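Local coordinates for protein restriction endonuclease S subunits (Thermoanaerobacter tengcongensis, PDB 3OKG) that probably recognises the specific DNA sequence of a type I restriction-modification system, serving as the S polypeptide that partners the M polypeptides of the methyltransferase, at residues 235-240 / 320-325. Numbering follows the deposited sequence.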
ATOM      1  N   GLU A 235      -9.609   4.737  42.456  1.00 26.58           N
ATOM      2  CA  GLU A 235     -10.962   4.836  43.023  1.00 24.36           C
ATOM      3  C   GLU A 235     -12.033   4.133  42.222  1.00 28.25           C
ATOM      4  O   GLU A 235     -13.068   3.739  42.768  1.00 25.67           O
ATOM      5  CB  GLU A 235     -11.405   6.305  43.102  1.00 24.24           C
ATOM      6  CG  GLU A 235     -10.535   7.217  43.923  1.00 29.69           C
ATOM      7  CD  GLU A 235     -11.146   8.594  44.019  1.00 35.57           C
ATOM      8  OE1 GLU A 235     -12.229   8.716  44.642  1.00 30.23           O
ATOM      9  OE2 GLU A 235     -10.549   9.540  43.459  1.00 26.88           O
ATOM     10  N   VAL A 236     -11.833   4.047  40.906  1.00 23.21           N
ATOM     11  CA  VAL A 236     -12.878   3.541  40.030  1.00 22.85           C
ATOM     12  C   VAL A 236     -12.403   2.306  39.216  1.00 24.76           C
ATOM     13  O   VAL A 236     -13.041   1.901  38.242  1.00 28.72           O
ATOM     14  CB  VAL A 236     -13.353   4.688  39.103  1.00 23.50           C
ATOM     15  CG1 VAL A 236     -13.975   5.820  39.965  1.00 26.28           C
ATOM     16  CG2 VAL A 236     -12.165   5.253  38.333  1.00 22.54           C
ATOM     17  N   CYS A 237     -11.299   1.707  39.648  1.00 30.94           N
ATOM     18  CA  CYS A 237     -10.669   0.624  38.898  1.00 32.42           C
ATOM     19  C   CYS A 237      -9.881  -0.296  39.833  1.00 33.29           C
ATOM     20  O   CYS A 237      -9.107   0.176  40.679  1.00 29.07           O
ATOM     21  CB  CYS A 237      -9.744   1.222  37.826  1.00 29.67           C
ATOM     22  SG  CYS A 237      -9.306   0.091  36.485  1.00 38.61           S
ATOM     23  N   ASP A 238     -10.097  -1.607  39.707  1.00 29.52           N
ATOM     24  CA  ASP A 238      -9.260  -2.576  40.418  1.00 32.97           C
ATOM     25  C   ASP A 238      -7.978  -2.746  39.622  1.00 40.47           C
ATOM     26  O   ASP A 238      -8.022  -2.928  38.400  1.00 32.09           O
ATOM     27  CB  ASP A 238      -9.957  -3.930  40.533  1.00 32.09           C
ATOM     28  CG  ASP A 238     -11.237  -3.862  41.335  1.00 44.85           C
ATOM     29  OD1 ASP A 238     -11.315  -3.025  42.249  1.00 45.30           O
ATOM     30  OD2 ASP A 238     -12.165  -4.641  41.047  1.00 63.94           O
ATOM     31  N   ILE A 239      -6.840  -2.670  40.305  1.00 27.81           N
ATOM     32  CA  ILE A 239      -5.549  -2.801  39.646  1.00 26.24           C
ATOM     33  C   ILE A 239      -4.817  -4.028  40.183  1.00 38.32           C
ATOM     34  O   ILE A 239      -4.662  -4.193  41.390  1.00 33.49           O
ATOM     35  CB  ILE A 239      -4.693  -1.556  39.851  1.00 25.72           C
ATOM     36  CG1 ILE A 239      -5.436  -0.315  39.324  1.00 31.14           C
ATOM     37  CG2 ILE A 239      -3.373  -1.697  39.149  1.00 32.71           C
ATOM     38  CD1 ILE A 239      -4.614   0.942  39.389  1.00 48.20           C
ATOM     39  N   ILE A 240      -4.358  -4.866  39.269  1.00 32.62           N
ATOM     40  CA  ILE A 240      -3.757  -6.166  39.572  1.00 37.10           C
ATOM     41  C   ILE A 240      -2.384  -6.217  38.894  1.00 48.66           C
ATOM     42  O   ILE A 240      -2.313  -6.209  37.670  1.00 39.83           O
ATOM     43  CB  ILE A 240      -4.634  -7.278  38.951  1.00 47.13           C
ATOM     44  CG1 ILE A 240      -6.056  -7.240  39.528  1.00 44.59           C
ATOM     45  CG2 ILE A 240      -4.002  -8.654  39.117  1.00 48.60           C
ATOM     46  CD1 ILE A 240      -7.071  -6.480  38.658  1.00 55.71           C
ATOM     47  N   ASP A 320     -18.077  -0.012  38.539  1.00 31.29           N
ATOM     48  CA  ASP A 320     -19.307   0.304  37.817  1.00 37.24           C
ATOM     49  C   ASP A 320     -19.344   1.736  37.273  1.00 25.29           C
ATOM     50  O   ASP A 320     -20.006   1.990  36.280  1.00 28.23           O
ATOM     51  CB  ASP A 320     -20.546   0.045  38.679  1.00 40.53           C
ATOM     52  CG  ASP A 320     -20.645  -1.395  39.140  1.00 59.24           C
ATOM     53  OD1 ASP A 320     -20.176  -2.287  38.403  1.00 55.26           O
ATOM     54  OD2 ASP A 320     -21.191  -1.629  40.240  1.00 61.75           O
ATOM     55  N   SER A 321     -18.649   2.669  37.912  1.00 24.93           N
ATOM     56  CA  SER A 321     -18.750   4.065  37.469  1.00 28.03           C
ATOM     57  C   SER A 321     -17.828   4.400  36.295  1.00 30.71           C
ATOM     58  O   SER A 321     -17.768   5.552  35.884  1.00 23.40           O
ATOM     59  CB  SER A 321     -18.460   5.029  38.616  1.00 29.20           C
ATOM     60  OG  SER A 321     -17.094   4.954  38.989  1.00 35.76           O
ATOM     61  N   LEU A 322     -17.102   3.409  35.781  1.00 22.90           N
ATOM     62  CA  LEU A 322     -16.114   3.647  34.723  1.00 24.28           C
ATOM     63  C   LEU A 322     -16.322   2.673  33.558  1.00 26.87           C
ATOM     64  O   LEU A 322     -16.319   1.454  33.758  1.00 26.39           O
ATOM     65  CB  LEU A 322     -14.687   3.510  35.269  1.00 25.22           C
ATOM     66  CG  LEU A 322     -13.525   3.524  34.252  1.00 25.05           C
ATOM     67  CD1 LEU A 322     -13.385   4.911  33.601  1.00 21.41           C
ATOM     68  CD2 LEU A 322     -12.214   3.152  34.930  1.00 23.77           C
ATOM     69  N   GLU A 323     -16.525   3.227  32.357  1.00 24.17           N
ATOM     70  CA  GLU A 323     -16.660   2.455  31.126  1.00 31.49           C
ATOM     71  C   GLU A 323     -15.303   1.952  30.664  1.00 26.30           C
ATOM     72  O   GLU A 323     -14.319   2.700  30.658  1.00 20.77           O
ATOM     73  CB  GLU A 323     -17.270   3.320  30.020  1.00 30.00           C
ATOM     74  CG  GLU A 323     -18.767   3.529  30.142  1.00 29.87           C
ATOM     75  CD  GLU A 323     -19.551   2.250  29.870  1.00 49.55           C
ATOM     76  OE1 GLU A 323     -19.001   1.339  29.219  1.00 43.83           O
ATOM     77  OE2 GLU A 323     -20.719   2.154  30.301  1.00 38.54           O
ATOM     78  N   ARG A 324     -15.253   0.685  30.273  1.00 24.21           N
ATOM     79  CA  ARG A 324     -14.027   0.079  29.788  1.00 27.84           C
ATOM     80  C   ARG A 324     -13.396   0.930  28.699  1.00 19.47           C
ATOM     81  O   ARG A 324     -12.191   1.216  28.694  1.00 24.55           O
ATOM     82  CB  ARG A 324     -14.369  -1.291  29.179  1.00 27.53           C
ATOM     83  CG  ARG A 324     -13.231  -1.891  28.414  1.00 44.20           C
ATOM     84  CD  ARG A 324     -13.339  -3.398  28.399  1.00 50.53           C
ATOM     85  NE  ARG A 324     -14.084  -3.923  27.264  1.00 49.23           N
ATOM     86  CZ  ARG A 324     -15.391  -4.133  27.269  1.00 52.95           C
ATOM     87  NH1 ARG A 324     -16.102  -3.840  28.353  1.00 60.53           N
ATOM     88  NH2 ARG A 324     -15.982  -4.638  26.187  1.00 57.65           N
ATOM     89  N   PHE A 325     -14.222   1.316  27.743  1.00 20.09           N
ATOM     90  CA  PHE A 325     -13.696   2.041  26.592  1.00 26.58           C
ATOM     91  C   PHE A 325     -13.319   3.494  26.862  1.00 25.17           C
ATOM     92  O   PHE A 325     -12.477   4.056  26.152  1.00 23.14           O
ATOM     93  CB  PHE A 325     -14.628   1.871  25.401  1.00 28.80           C
ATOM     94  CG  PHE A 325     -14.607   0.459  24.861  1.00 26.01           C
ATOM     95  CD1 PHE A 325     -13.413  -0.092  24.424  1.00 36.94           C
ATOM     96  CD2 PHE A 325     -15.753  -0.315  24.828  1.00 39.50           C
ATOM     97  CE1 PHE A 325     -13.362  -1.407  23.931  1.00 38.17           C
ATOM     98  CE2 PHE A 325     -15.715  -1.618  24.343  1.00 39.85           C
ATOM     99  CZ  PHE A 325     -14.511  -2.163  23.904  1.00 42.01           C
TER
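V236 and L322 form the centre of a small, buried apolar contact within the second DNA specificity (target recognition) domain, where the outermost strand 237-241 of a four-stranded antiparallel sheet begins and the neighbouring strand 313-318 has just ended. It illustrates how side-chain packing can carry on where strand pairing stops: backbone bonds continue the pairing as far as V236 with R319, after which the chain swings away and side chains take over the joining. The two backbones are nearest at V236 and L322, whose CA atoms stand 6.2 Å apart. Their side chains cross at about a right angle, with CG2 of V236 4.0 Å from CD2 of L322. The same methyl group of L322 lies 3.6 Å from the carbonyl oxygen of V236 and, more loosely, 4.3 Å from CB of C237, so this one methyl touches both residues. With CG anti to the backbone N (chi1 171°) and chi2 near 68°, L322 turns CD2 toward V236. L362 of strand 359-362 also packs against V236, S321 and L322. Beyond L322, E323 occupies the N-cap position of helix 324-333, and its OE2 forms a salt bridge with R369, tying this loop to the start of helix 365-388, most of which lies in the predicted coiled coil. On the partly exposed side the contact ends at S321, whose OG lies 3.4 Å from CG1 of V236, the other branch of the valine.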